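Local coordinates for protein malate synthase (PDB 3OYZ) that catalyses the magnesium-dependent Claisen condensation of acetyl-CoA with glyoxylate and the hydrolysis of the malyl-CoA intermediate, giving malate in the glyoxylate cycle, at residues V11-T16 with A42-V47; W46-E51 with G79-R84; D229-D234 with G255-T260. All blocks are in the same frame, centred on the assembly; numbering follows the deposited sequence.

Contact 1: residues V11-T16 with A42-V47; sequences VRTFFT and APDVWV. With ACO (acetyl coenzyme *a), chain B.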
# COMPACT_ATOMS: atom_id res chain seq x y z
N VAL A 11 -4.40 -18.31 -13.91
CA VAL A 11 -3.35 -19.26 -13.54
C VAL A 11 -3.52 -19.48 -12.05
O VAL A 11 -3.38 -18.56 -11.24
CB VAL A 11 -1.90 -18.85 -13.89
CG1 VAL A 11 -0.87 -19.73 -13.22
CG2 VAL A 11 -1.64 -18.87 -15.38
N ARG A 12 -3.89 -20.71 -11.63
CA ARG A 12 -4.07 -21.03 -10.22
C ARG A 12 -2.78 -21.45 -9.58
O ARG A 12 -2.59 -21.18 -8.39
CB ARG A 12 -5.05 -22.24 -10.06
CG ARG A 12 -6.48 -21.91 -10.51
CD ARG A 12 -7.33 -23.20 -10.56
NE ARG A 12 -6.84 -24.00 -11.68
CZ ARG A 12 -7.28 -25.23 -11.95
NH1 ARG A 12 -8.20 -25.79 -11.16
NH2 ARG A 12 -6.87 -25.84 -13.05
N THR A 13 -1.89 -22.13 -10.32
CA THR A 13 -0.81 -22.85 -9.64
C THR A 13 0.37 -22.65 -10.55
O THR A 13 0.19 -22.74 -11.76
CB THR A 13 -1.14 -24.41 -9.61
OG1 THR A 13 -1.96 -24.69 -10.75
CG2 THR A 13 -2.10 -24.70 -8.49
N PHE A 14 1.52 -22.38 -9.96
CA PHE A 14 2.79 -22.09 -10.61
C PHE A 14 3.69 -23.00 -9.83
O PHE A 14 4.07 -22.69 -8.69
CB PHE A 14 3.10 -20.57 -10.35
CG PHE A 14 4.41 -20.07 -10.89
CD1 PHE A 14 4.49 -19.47 -12.15
CD2 PHE A 14 5.51 -20.03 -10.07
CE1 PHE A 14 5.70 -18.99 -12.63
CE2 PHE A 14 6.70 -19.51 -10.51
CZ PHE A 14 6.82 -18.97 -11.79
N PHE A 15 4.07 -24.15 -10.40
CA PHE A 15 4.81 -25.16 -9.58
C PHE A 15 6.26 -25.29 -9.97
O PHE A 15 6.48 -25.60 -11.13
CB PHE A 15 4.18 -26.52 -9.98
CG PHE A 15 4.75 -27.75 -9.29
CD1 PHE A 15 5.17 -27.73 -7.97
CD2 PHE A 15 4.69 -29.00 -9.95
CE1 PHE A 15 5.70 -28.89 -7.33
CE2 PHE A 15 5.18 -30.19 -9.33
CZ PHE A 15 5.66 -30.13 -8.00
N THR A 16 7.24 -25.07 -9.11
CA THR A 16 8.61 -25.24 -9.56
C THR A 16 9.17 -26.64 -9.19
O THR A 16 8.92 -27.12 -8.08
CB THR A 16 9.52 -24.26 -8.84
OG1 THR A 16 9.05 -24.21 -7.50
CG2 THR A 16 9.35 -22.78 -9.49
N ALA A 42 -2.02 -31.71 -11.45
CA ALA A 42 -1.09 -31.07 -12.40
C ALA A 42 -1.28 -29.55 -12.37
O ALA A 42 -2.41 -29.09 -12.31
CB ALA A 42 -1.31 -31.57 -13.79
N PRO A 43 -0.19 -28.79 -12.45
CA PRO A 43 -0.32 -27.32 -12.28
C PRO A 43 -0.77 -26.62 -13.55
O PRO A 43 -0.48 -27.11 -14.64
CB PRO A 43 1.06 -26.92 -11.75
CG PRO A 43 2.01 -27.87 -12.45
CD PRO A 43 1.22 -29.23 -12.42
N ASP A 44 -1.47 -25.48 -13.48
CA ASP A 44 -1.70 -24.68 -14.69
C ASP A 44 -0.37 -24.27 -15.35
O ASP A 44 -0.24 -24.21 -16.57
CB ASP A 44 -2.51 -23.44 -14.31
CG ASP A 44 -3.92 -23.77 -13.99
OD1 ASP A 44 -4.44 -24.75 -14.59
OD2 ASP A 44 -4.53 -23.05 -13.16
N VAL A 45 0.66 -24.03 -14.56
CA VAL A 45 1.95 -23.58 -15.11
C VAL A 45 2.98 -24.36 -14.37
O VAL A 45 3.06 -24.34 -13.15
CB VAL A 45 2.20 -21.99 -14.97
CG1 VAL A 45 3.62 -21.70 -15.24
CG2 VAL A 45 1.46 -21.32 -16.05
N TRP A 46 3.83 -25.04 -15.13
CA TRP A 46 4.84 -25.83 -14.50
C TRP A 46 6.19 -25.19 -14.81
O TRP A 46 6.45 -24.87 -15.95
CB TRP A 46 4.80 -27.28 -15.08
CG TRP A 46 5.92 -28.11 -14.50
CD1 TRP A 46 6.36 -28.11 -13.21
CD2 TRP A 46 6.77 -29.01 -15.21
NE1 TRP A 46 7.44 -28.96 -13.08
CE2 TRP A 46 7.73 -29.49 -14.30
CE3 TRP A 46 6.81 -29.48 -16.55
CZ2 TRP A 46 8.68 -30.49 -14.65
CZ3 TRP A 46 7.84 -30.38 -16.92
CH2 TRP A 46 8.74 -30.88 -15.96
N VAL A 47 7.02 -25.03 -13.81
CA VAL A 47 8.29 -24.32 -13.96
C VAL A 47 9.50 -25.20 -13.64
O VAL A 47 9.95 -25.28 -12.49
CB VAL A 47 8.24 -23.05 -13.03
CG1 VAL A 47 9.46 -22.17 -13.22
CG2 VAL A 47 6.97 -22.29 -13.37
N1A ACO B . 8.86 -31.28 -8.13
C2A ACO B . 8.77 -32.58 -8.46
N3A ACO B . 8.58 -33.52 -7.51
C4A ACO B . 8.48 -33.23 -6.19
C5A ACO B . 8.57 -31.81 -5.80
C6A ACO B . 8.81 -30.81 -6.86
N6A ACO B . 8.93 -29.52 -6.45
N7A ACO B . 8.45 -31.74 -4.47
C8A ACO B . 8.32 -33.02 -4.02
N9A ACO B . 8.29 -33.89 -5.04
C1B ACO B . 8.13 -35.37 -4.86
C2B ACO B . 8.92 -35.78 -3.62
O2B ACO B . 10.27 -36.02 -4.00
C3B ACO B . 8.17 -37.00 -3.13
O3B ACO B . 8.63 -38.02 -4.03
P3B ACO B . 8.64 -39.64 -3.74
O7A ACO B . 7.42 -40.03 -4.57
O8A ACO B . 8.52 -39.67 -2.23
O9A ACO B . 9.97 -40.17 -4.22
C4B ACO B . 6.73 -36.65 -3.44
O4B ACO B . 6.77 -35.76 -4.57
C5B ACO B . 6.07 -35.90 -2.29
O5B ACO B . 7.06 -35.02 -1.75
P1A ACO B . 6.87 -34.27 -0.34
O1A ACO B . 6.87 -35.17 0.85
O2A ACO B . 5.60 -33.49 -0.52
O3A ACO B . 8.05 -33.23 -0.11
P2A ACO B . 9.53 -33.68 0.30
O4A ACO B . 9.69 -34.83 -0.64
O5A ACO B . 9.64 -33.58 1.81
O6A ACO B . 10.54 -32.50 -0.18
CBP ACO B . 11.19 -30.21 -0.82
CCP ACO B . 10.38 -31.10 0.13
CDP ACO B . 12.68 -30.54 -0.74
CEP ACO B . 11.01 -28.78 -0.34
CAP ACO B . 10.78 -30.39 -2.29
OAP ACO B . 9.36 -30.32 -2.27
C9P ACO B . 11.29 -29.30 -3.21
O9P ACO B . 12.49 -29.26 -3.51
N8P ACO B . 10.39 -28.40 -3.64
C7P ACO B . 10.81 -27.34 -4.55
C6P ACO B . 11.64 -26.24 -3.86
C5P ACO B . 11.74 -25.13 -4.88
O5P ACO B . 11.18 -25.25 -5.98
N4P ACO B . 12.39 -24.04 -4.48
C3P ACO B . 12.56 -22.84 -5.28
C2P ACO B . 11.24 -22.09 -5.48
S1P ACO B . 11.25 -21.04 -4.06
C ACO B . 12.25 -19.71 -4.35
O ACO B . 13.08 -19.68 -5.24
CH3 ACO B . 12.13 -18.56 -3.40
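In the first beta-alpha-beta unit of the TIM barrel, residues F14-T16 and V45-V47 pair as neighbouring parallel strands, joined on the way by helix 29-36. F15 sits at the middle of the ladder: its N donates to V45 O at 2.9 Å, and its O accepts from V47 N at 2.8 Å. On the side of the sheet that carries F14, V45 and V47, V47 CG2 lies over one face of the F14 ring, 3.7 Å from the ring centroid and 15° off its normal, a CH-pi contact. On the other side, F15 CB rests against P43 CG, and CE1 and CZ of the F15 ring reach the adenine of acetyl-CoA. T16 closes the row with two bonds to the cofactor: OG1, set between the backbone N and the carbonyl carbon (chi1 39°), meets O5P, and its carbonyl O accepts from N6A at 2.9 Å. At the opposite end, R12 grips D44 side-on, with NE 2.9 Å from OD2 and NH2 3.1 Å from OD1, the flat groups turned 30° apart. R12 N takes the anti lone pair of the same OD2, while T13 OG1 receives D44 N. D44 also meets R8 of its own chain and R409 of the second subunit, and R12 bonds Q412 of that subunit. The D44 carboxylate is therefore ringed by donors, which would probably keep it ionised although buried.

Contact 2: residues W46-E51 with G79-R84; sequences WVPDNE and GEIHPR. With ACO (acetyl coenzyme *a), chain B; PYR (pyruvic acid), chain C.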
# COMPACT_ATOMS: atom_id res chain seq x y z
N TRP A 46 3.83 -25.04 -15.13
CA TRP A 46 4.84 -25.83 -14.50
C TRP A 46 6.19 -25.19 -14.81
O TRP A 46 6.45 -24.87 -15.95
CB TRP A 46 4.80 -27.28 -15.08
CG TRP A 46 5.92 -28.11 -14.50
CD1 TRP A 46 6.36 -28.11 -13.21
CD2 TRP A 46 6.77 -29.01 -15.21
NE1 TRP A 46 7.44 -28.96 -13.08
CE2 TRP A 46 7.73 -29.49 -14.30
CE3 TRP A 46 6.81 -29.48 -16.55
CZ2 TRP A 46 8.68 -30.49 -14.65
CZ3 TRP A 46 7.84 -30.38 -16.92
CH2 TRP A 46 8.74 -30.88 -15.96
N VAL A 47 7.02 -25.03 -13.81
CA VAL A 47 8.29 -24.32 -13.96
C VAL A 47 9.50 -25.20 -13.64
O VAL A 47 9.95 -25.28 -12.49
CB VAL A 47 8.24 -23.05 -13.03
CG1 VAL A 47 9.46 -22.17 -13.22
CG2 VAL A 47 6.97 -22.29 -13.37
N PRO A 48 10.08 -25.85 -14.67
CA PRO A 48 11.36 -26.43 -14.30
C PRO A 48 12.35 -25.35 -13.91
O PRO A 48 12.68 -24.49 -14.73
CB PRO A 48 11.85 -27.02 -15.63
CG PRO A 48 10.60 -27.42 -16.38
CD PRO A 48 9.58 -26.31 -15.99
N ASP A 49 12.90 -25.45 -12.72
CA ASP A 49 13.63 -24.36 -12.13
C ASP A 49 15.11 -24.50 -12.09
O ASP A 49 15.60 -24.97 -11.09
CB ASP A 49 13.07 -24.11 -10.73
CG ASP A 49 13.56 -22.84 -10.11
OD1 ASP A 49 14.25 -22.06 -10.78
OD2 ASP A 49 13.30 -22.66 -8.89
N ASN A 50 15.79 -23.94 -13.09
CA ASN A 50 17.23 -23.87 -13.11
C ASN A 50 17.89 -22.85 -12.21
O ASN A 50 19.12 -22.75 -12.22
CB ASN A 50 17.74 -23.72 -14.54
CG ASN A 50 19.00 -24.59 -14.79
OD1 ASN A 50 19.07 -25.75 -14.35
ND2 ASN A 50 19.98 -24.04 -15.48
N GLU A 51 17.09 -22.10 -11.46
CA GLU A 51 17.65 -21.06 -10.59
C GLU A 51 17.63 -21.56 -9.16
O GLU A 51 18.29 -22.60 -8.92
CB GLU A 51 16.90 -19.72 -10.73
CG GLU A 51 17.69 -18.58 -10.09
CD GLU A 51 16.84 -17.68 -9.19
OE1 GLU A 51 15.85 -18.16 -8.62
OE2 GLU A 51 17.17 -16.52 -8.94
N GLY A 79 -0.69 -28.83 -18.46
CA GLY A 79 -0.56 -27.38 -18.19
C GLY A 79 0.42 -26.68 -19.12
O GLY A 79 0.70 -27.20 -20.20
N GLU A 80 0.97 -25.51 -18.77
CA GLU A 80 1.90 -24.85 -19.72
C GLU A 80 3.24 -24.98 -19.11
O GLU A 80 3.35 -24.86 -17.90
CB GLU A 80 1.55 -23.34 -19.86
CG GLU A 80 0.29 -23.05 -20.70
CD GLU A 80 0.10 -21.53 -20.97
OE1 GLU A 80 1.03 -20.76 -20.65
OE2 GLU A 80 -0.93 -21.09 -21.57
N ILE A 81 4.29 -25.10 -19.92
CA ILE A 81 5.63 -25.22 -19.42
C ILE A 81 6.47 -23.91 -19.67
O ILE A 81 6.65 -23.43 -20.78
CB ILE A 81 6.36 -26.44 -20.05
CG1 ILE A 81 5.49 -27.75 -19.99
CG2 ILE A 81 7.76 -26.65 -19.43
CD1 ILE A 81 6.31 -29.03 -20.50
N HIS A 82 7.03 -23.38 -18.60
CA HIS A 82 7.79 -22.10 -18.65
C HIS A 82 8.95 -22.30 -17.72
O HIS A 82 8.83 -21.98 -16.55
CB HIS A 82 6.86 -21.01 -18.03
CG HIS A 82 5.65 -20.67 -18.85
ND1 HIS A 82 5.59 -19.57 -19.67
CD2 HIS A 82 4.40 -21.21 -18.86
CE1 HIS A 82 4.39 -19.49 -20.23
NE2 HIS A 82 3.64 -20.46 -19.71
N PRO A 83 10.14 -22.76 -18.18
CA PRO A 83 11.24 -22.96 -17.25
C PRO A 83 11.87 -21.66 -16.68
O PRO A 83 11.88 -20.63 -17.39
CB PRO A 83 12.32 -23.60 -18.16
CG PRO A 83 11.62 -24.26 -19.24
CD PRO A 83 10.45 -23.29 -19.52
N ARG A 84 12.38 -21.68 -15.46
CA ARG A 84 13.04 -20.50 -14.88
C ARG A 84 14.53 -20.58 -15.18
O ARG A 84 15.19 -21.55 -14.76
CB ARG A 84 12.76 -20.35 -13.37
CG ARG A 84 13.54 -19.13 -12.71
CD ARG A 84 12.87 -18.63 -11.47
NE ARG A 84 13.14 -19.49 -10.31
CZ ARG A 84 13.02 -19.14 -9.04
NH1 ARG A 84 12.63 -17.91 -8.62
NH2 ARG A 84 13.36 -20.03 -8.14
N1A ACO B . 8.86 -31.28 -8.13
C2A ACO B . 8.77 -32.58 -8.46
N3A ACO B . 8.58 -33.52 -7.51
C4A ACO B . 8.48 -33.23 -6.19
C5A ACO B . 8.57 -31.81 -5.80
C6A ACO B . 8.81 -30.81 -6.86
N6A ACO B . 8.93 -29.52 -6.45
N7A ACO B . 8.45 -31.74 -4.47
C8A ACO B . 8.32 -33.02 -4.02
N9A ACO B . 8.29 -33.89 -5.04
C1B ACO B . 8.13 -35.37 -4.86
C2B ACO B . 8.92 -35.78 -3.62
O2B ACO B . 10.27 -36.02 -4.00
C3B ACO B . 8.17 -37.00 -3.13
O3B ACO B . 8.63 -38.02 -4.03
P3B ACO B . 8.64 -39.64 -3.74
O7A ACO B . 7.42 -40.03 -4.57
O8A ACO B . 8.52 -39.67 -2.23
O9A ACO B . 9.97 -40.17 -4.22
C4B ACO B . 6.73 -36.65 -3.44
O4B ACO B . 6.77 -35.76 -4.57
C5B ACO B . 6.07 -35.90 -2.29
O5B ACO B . 7.06 -35.02 -1.75
P1A ACO B . 6.87 -34.27 -0.34
O1A ACO B . 6.87 -35.17 0.85
O2A ACO B . 5.60 -33.49 -0.52
O3A ACO B . 8.05 -33.23 -0.11
P2A ACO B . 9.53 -33.68 0.30
O4A ACO B . 9.69 -34.83 -0.64
O5A ACO B . 9.64 -33.58 1.81
O6A ACO B . 10.54 -32.50 -0.18
CBP ACO B . 11.19 -30.21 -0.82
CCP ACO B . 10.38 -31.10 0.13
CDP ACO B . 12.68 -30.54 -0.74
CEP ACO B . 11.01 -28.78 -0.34
CAP ACO B . 10.78 -30.39 -2.29
OAP ACO B . 9.36 -30.32 -2.27
C9P ACO B . 11.29 -29.30 -3.21
O9P ACO B . 12.49 -29.26 -3.51
N8P ACO B . 10.39 -28.40 -3.64
C7P ACO B . 10.81 -27.34 -4.55
C6P ACO B . 11.64 -26.24 -3.86
C5P ACO B . 11.74 -25.13 -4.88
O5P ACO B . 11.18 -25.25 -5.98
N4P ACO B . 12.39 -24.04 -4.48
C3P ACO B . 12.56 -22.84 -5.28
C2P ACO B . 11.24 -22.09 -5.48
S1P ACO B . 11.25 -21.04 -4.06
C ACO B . 12.25 -19.71 -4.35
O ACO B . 13.08 -19.68 -5.24
CH3 ACO B . 12.13 -18.56 -3.40
C PYR C . 11.75 -15.96 -3.97
O PYR C . 12.83 -15.29 -3.97
OXT PYR C . 10.81 -15.78 -3.11
CA PYR C . 11.55 -16.83 -5.05
O3 PYR C . 12.45 -16.92 -5.99
CB PYR C . 10.28 -17.59 -5.17
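Strand 45-49 and the short strand 80-81 run in parallel, W46 bridging I81, with W46 N bonded to E80 O and H82 N to W46 O; farther on, R84 N reaches P48 O and N50 N returns to R84 O. I81 CD1 meets the W46 indole at its edge, 4.0 Å from CE3, as the two side chains lie side by side, and I81 CG2 touches P48 CD. H82 NE2 donates to E80 OE1 at 2.8 Å, within its own ring plane and onto the anti lone pair. The chemistry gathers at R84. Its guanidinium takes D49 side-on, NE to OD1 at 2.8 Å and NH2 to OD2 at 2.7 Å, and the two planes stand 51° apart. NE meets D49 OD1 from above the carboxylate plane, while E51 N comes to the same oxygen from the opposite face and completes an Asx turn. E51 OE1 lies 3.0 Å from R84 CZ, over the centre of one guanidinium face, a charge contact to which no N-H points. A bend at chi3 (78°) turns NE out of the line of the chain and toward D49 OD1. The terminal nitrogens also serve the ligands: R84 NH1 reaches O3 of pyruvate at 2.8 Å and R84 NH2 the thioester O of acetyl-CoA at 2.9 Å. A methionine in place of R84 would probably leave D49 and E51 without their shared positive mate and both ligand oxygens without this donor. The two-point bond to D49 fixes the rotation of the guanidinium, E51 adds negative charge over one face, and the cation in turn holds the acetyl carbonyl and the keto oxygen of pyruvate beside each other.

Contact 3: residues D229-D234 with G255-T260; sequences DGPYDD and GIWSLT. With ACO (acetyl coenzyme *a), chain B; PYR (pyruvic acid), chain C.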
# COMPACT_ATOMS: atom_id res chain seq x y z
N ASP A 229 1.09 -15.09 -6.51
CA ASP A 229 1.85 -15.00 -5.28
C ASP A 229 3.06 -15.95 -5.22
O ASP A 229 3.13 -16.97 -5.96
CB ASP A 229 0.93 -15.13 -4.06
CG ASP A 229 1.57 -14.55 -2.79
OD1 ASP A 229 2.48 -13.69 -2.87
OD2 ASP A 229 1.18 -14.95 -1.68
N GLY A 230 3.95 -15.64 -4.27
CA GLY A 230 5.23 -16.28 -4.15
C GLY A 230 5.07 -17.49 -3.24
O GLY A 230 3.95 -17.84 -2.87
N PRO A 231 6.21 -18.09 -2.86
CA PRO A 231 6.13 -19.41 -2.22
C PRO A 231 5.69 -19.37 -0.76
O PRO A 231 5.96 -18.42 -0.00
CB PRO A 231 7.53 -19.97 -2.40
CG PRO A 231 8.37 -18.74 -2.50
CD PRO A 231 7.56 -17.82 -3.37
N TYR A 232 4.90 -20.36 -0.39
CA TYR A 232 4.45 -20.47 0.99
C TYR A 232 5.31 -21.59 1.58
O TYR A 232 5.05 -22.79 1.32
CB TYR A 232 2.96 -20.81 0.97
CG TYR A 232 2.41 -20.81 2.38
CD1 TYR A 232 1.94 -19.63 2.95
CD2 TYR A 232 2.36 -22.00 3.14
CE1 TYR A 232 1.49 -19.60 4.24
CE2 TYR A 232 1.87 -22.01 4.45
CZ TYR A 232 1.42 -20.80 4.97
OH TYR A 232 0.97 -20.69 6.25
N ASP A 233 6.41 -21.22 2.23
CA ASP A 233 7.49 -22.20 2.44
C ASP A 233 7.26 -23.10 3.66
O ASP A 233 8.01 -24.06 3.82
CB ASP A 233 8.91 -21.58 2.48
CG ASP A 233 9.01 -20.35 3.41
OD1 ASP A 233 8.07 -20.08 4.20
OD2 ASP A 233 10.01 -19.59 3.36
N ASP A 234 6.29 -22.83 4.53
CA ASP A 234 5.84 -23.84 5.51
C ASP A 234 5.02 -24.93 4.83
O ASP A 234 3.79 -24.93 4.95
CB ASP A 234 4.96 -23.17 6.57
CG ASP A 234 5.76 -22.19 7.43
OD1 ASP A 234 7.00 -22.20 7.33
OD2 ASP A 234 5.18 -21.37 8.18
N GLY A 255 -3.57 -16.63 -8.41
CA GLY A 255 -2.64 -17.74 -8.54
C GLY A 255 -1.62 -17.76 -7.43
O GLY A 255 -1.36 -16.71 -6.82
N ILE A 256 -0.99 -18.91 -7.18
CA ILE A 256 -0.02 -18.96 -6.10
C ILE A 256 1.08 -19.91 -6.48
O ILE A 256 0.83 -20.82 -7.25
CB ILE A 256 -0.61 -19.27 -4.68
CG1 ILE A 256 0.45 -19.09 -3.57
CG2 ILE A 256 -1.27 -20.72 -4.69
CD1 ILE A 256 -0.12 -18.97 -2.14
N TRP A 257 2.29 -19.71 -5.97
CA TRP A 257 3.39 -20.63 -6.23
C TRP A 257 3.08 -21.93 -5.43
O TRP A 257 2.50 -21.86 -4.35
CB TRP A 257 4.64 -20.02 -5.64
CG TRP A 257 5.97 -20.45 -6.15
CD1 TRP A 257 6.56 -21.72 -6.06
CD2 TRP A 257 6.96 -19.59 -6.74
NE1 TRP A 257 7.81 -21.68 -6.65
CE2 TRP A 257 8.08 -20.39 -7.05
CE3 TRP A 257 6.97 -18.21 -7.09
CZ2 TRP A 257 9.22 -19.85 -7.67
CZ3 TRP A 257 8.07 -17.69 -7.73
CH2 TRP A 257 9.21 -18.50 -8.00
N SER A 258 3.44 -23.08 -5.99
CA SER A 258 3.32 -24.39 -5.32
C SER A 258 4.68 -25.03 -5.20
O SER A 258 5.44 -24.95 -6.15
CB SER A 258 2.40 -25.28 -6.14
OG SER A 258 1.13 -24.83 -5.80
N LEU A 259 5.05 -25.55 -4.03
CA LEU A 259 6.42 -26.06 -3.88
C LEU A 259 6.39 -27.61 -3.93
O LEU A 259 7.43 -28.27 -4.06
CB LEU A 259 7.07 -25.59 -2.56
CG LEU A 259 7.25 -24.06 -2.54
CD1 LEU A 259 7.73 -23.64 -1.19
CD2 LEU A 259 8.28 -23.79 -3.64
N THR A 260 5.21 -28.17 -3.71
CA THR A 260 5.10 -29.64 -3.61
C THR A 260 3.89 -30.15 -4.37
O THR A 260 2.92 -29.41 -4.60
CB THR A 260 4.95 -30.11 -2.13
OG1 THR A 260 3.68 -29.69 -1.60
CG2 THR A 260 6.05 -29.58 -1.22
N1A ACO B . 8.86 -31.28 -8.13
C2A ACO B . 8.77 -32.58 -8.46
N3A ACO B . 8.58 -33.52 -7.51
C4A ACO B . 8.48 -33.23 -6.19
C5A ACO B . 8.57 -31.81 -5.80
C6A ACO B . 8.81 -30.81 -6.86
N6A ACO B . 8.93 -29.52 -6.45
N7A ACO B . 8.45 -31.74 -4.47
C8A ACO B . 8.32 -33.02 -4.02
N9A ACO B . 8.29 -33.89 -5.04
C1B ACO B . 8.13 -35.37 -4.86
C2B ACO B . 8.92 -35.78 -3.62
O2B ACO B . 10.27 -36.02 -4.00
C3B ACO B . 8.17 -37.00 -3.13
O3B ACO B . 8.63 -38.02 -4.03
P3B ACO B . 8.64 -39.64 -3.74
O7A ACO B . 7.42 -40.03 -4.57
O8A ACO B . 8.52 -39.67 -2.23
O9A ACO B . 9.97 -40.17 -4.22
C4B ACO B . 6.73 -36.65 -3.44
O4B ACO B . 6.77 -35.76 -4.57
C5B ACO B . 6.07 -35.90 -2.29
O5B ACO B . 7.06 -35.02 -1.75
P1A ACO B . 6.87 -34.27 -0.34
O1A ACO B . 6.87 -35.17 0.85
O2A ACO B . 5.60 -33.49 -0.52
O3A ACO B . 8.05 -33.23 -0.11
P2A ACO B . 9.53 -33.68 0.30
O4A ACO B . 9.69 -34.83 -0.64
O5A ACO B . 9.64 -33.58 1.81
O6A ACO B . 10.54 -32.50 -0.18
CBP ACO B . 11.19 -30.21 -0.82
CCP ACO B . 10.38 -31.10 0.13
CDP ACO B . 12.68 -30.54 -0.74
CEP ACO B . 11.01 -28.78 -0.34
CAP ACO B . 10.78 -30.39 -2.29
OAP ACO B . 9.36 -30.32 -2.27
C9P ACO B . 11.29 -29.30 -3.21
O9P ACO B . 12.49 -29.26 -3.51
N8P ACO B . 10.39 -28.40 -3.64
C7P ACO B . 10.81 -27.34 -4.55
C6P ACO B . 11.64 -26.24 -3.86
C5P ACO B . 11.74 -25.13 -4.88
O5P ACO B . 11.18 -25.25 -5.98
N4P ACO B . 12.39 -24.04 -4.48
C3P ACO B . 12.56 -22.84 -5.28
C2P ACO B . 11.24 -22.09 -5.48
S1P ACO B . 11.25 -21.04 -4.06
C ACO B . 12.25 -19.71 -4.35
O ACO B . 13.08 -19.68 -5.24
CH3 ACO B . 12.13 -18.56 -3.40
C PYR C . 11.75 -15.96 -3.97
O PYR C . 12.83 -15.29 -3.97
OXT PYR C . 10.81 -15.78 -3.11
CA PYR C . 11.55 -16.83 -5.05
O3 PYR C . 12.45 -16.92 -5.99
CB PYR C . 10.28 -17.59 -5.17
O HOH W 1 4.14 -22.52 -2.21
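P231 and W257 together form a wall of the active site at the mouth of the TIM barrel, where the loop after strand 226-229 meets strand 255-258 and its exit. The methyl CB of pyruvate lies over one face of the W257 indole, toward its rim and 3.2 Å from CH2. P231 CD, over the same face, comes within 3.3 Å of this methyl CB. On acetyl-CoA, W257 NE1 approaches C2P, while P231 CG lies 3.9 Å from the acetyl CH3. L259 O gathers three donors of the cofactor: N8P at 3.0 Å, N6A, and a weak bond from OAP.

Behind this first shell, the pyrrolidine of P231 lies alongside the indole. CB stands over the five-membered ring in a CH-pi contact, 17° off the normal, and CD meets CE3. P231 CB also touches L259 CD1, which packs against the backbone of Y232 and D233. With CG anti to the backbone N (chi1 -158°), the indole of W257 is directed alongside P231; its N-H is bonded to T16 OG1, and F14 meets the ring edge-to-face. These neighbours would hold the indole against rotation.

Farther out, D229 and I256 form a parallel bridge, with D229 N bonded to G255 O at 3.0 Å and W257 N only weakly bonded to D229 O. D229 OD1 receives G230 N from above the carboxylate plane, and OD2 pairs with R244. The loop is tied once more to the strand by a water, which accepts from Y232 N at 2.9 Å and donates to W257 O at 2.8 Å.

In the fold
The three contacts gather on the parallel sheet of the TIM barrel, five of whose eight strands lie in the order 80-81, 45-49, 13-18, 255-258, 226-229. Contacts 1 and 2 lie in the sheet and share strand 45-49, with centres about 8 Å apart. Contact 3 comes last along the chain and joins strand 255-258 to the end of strand 226-229 and the loop after it, yet its centre is only about 10 Å from that of contact 1, because strand 255-258 closes next to strand 13-18. Contacts 2 and 3, about 14 Å apart, meet directly where R84 NH1 packs on W257 CH2, and both touch the bound pyruvate. Residues distant in sequence are thereby brought round one acetyl-CoA.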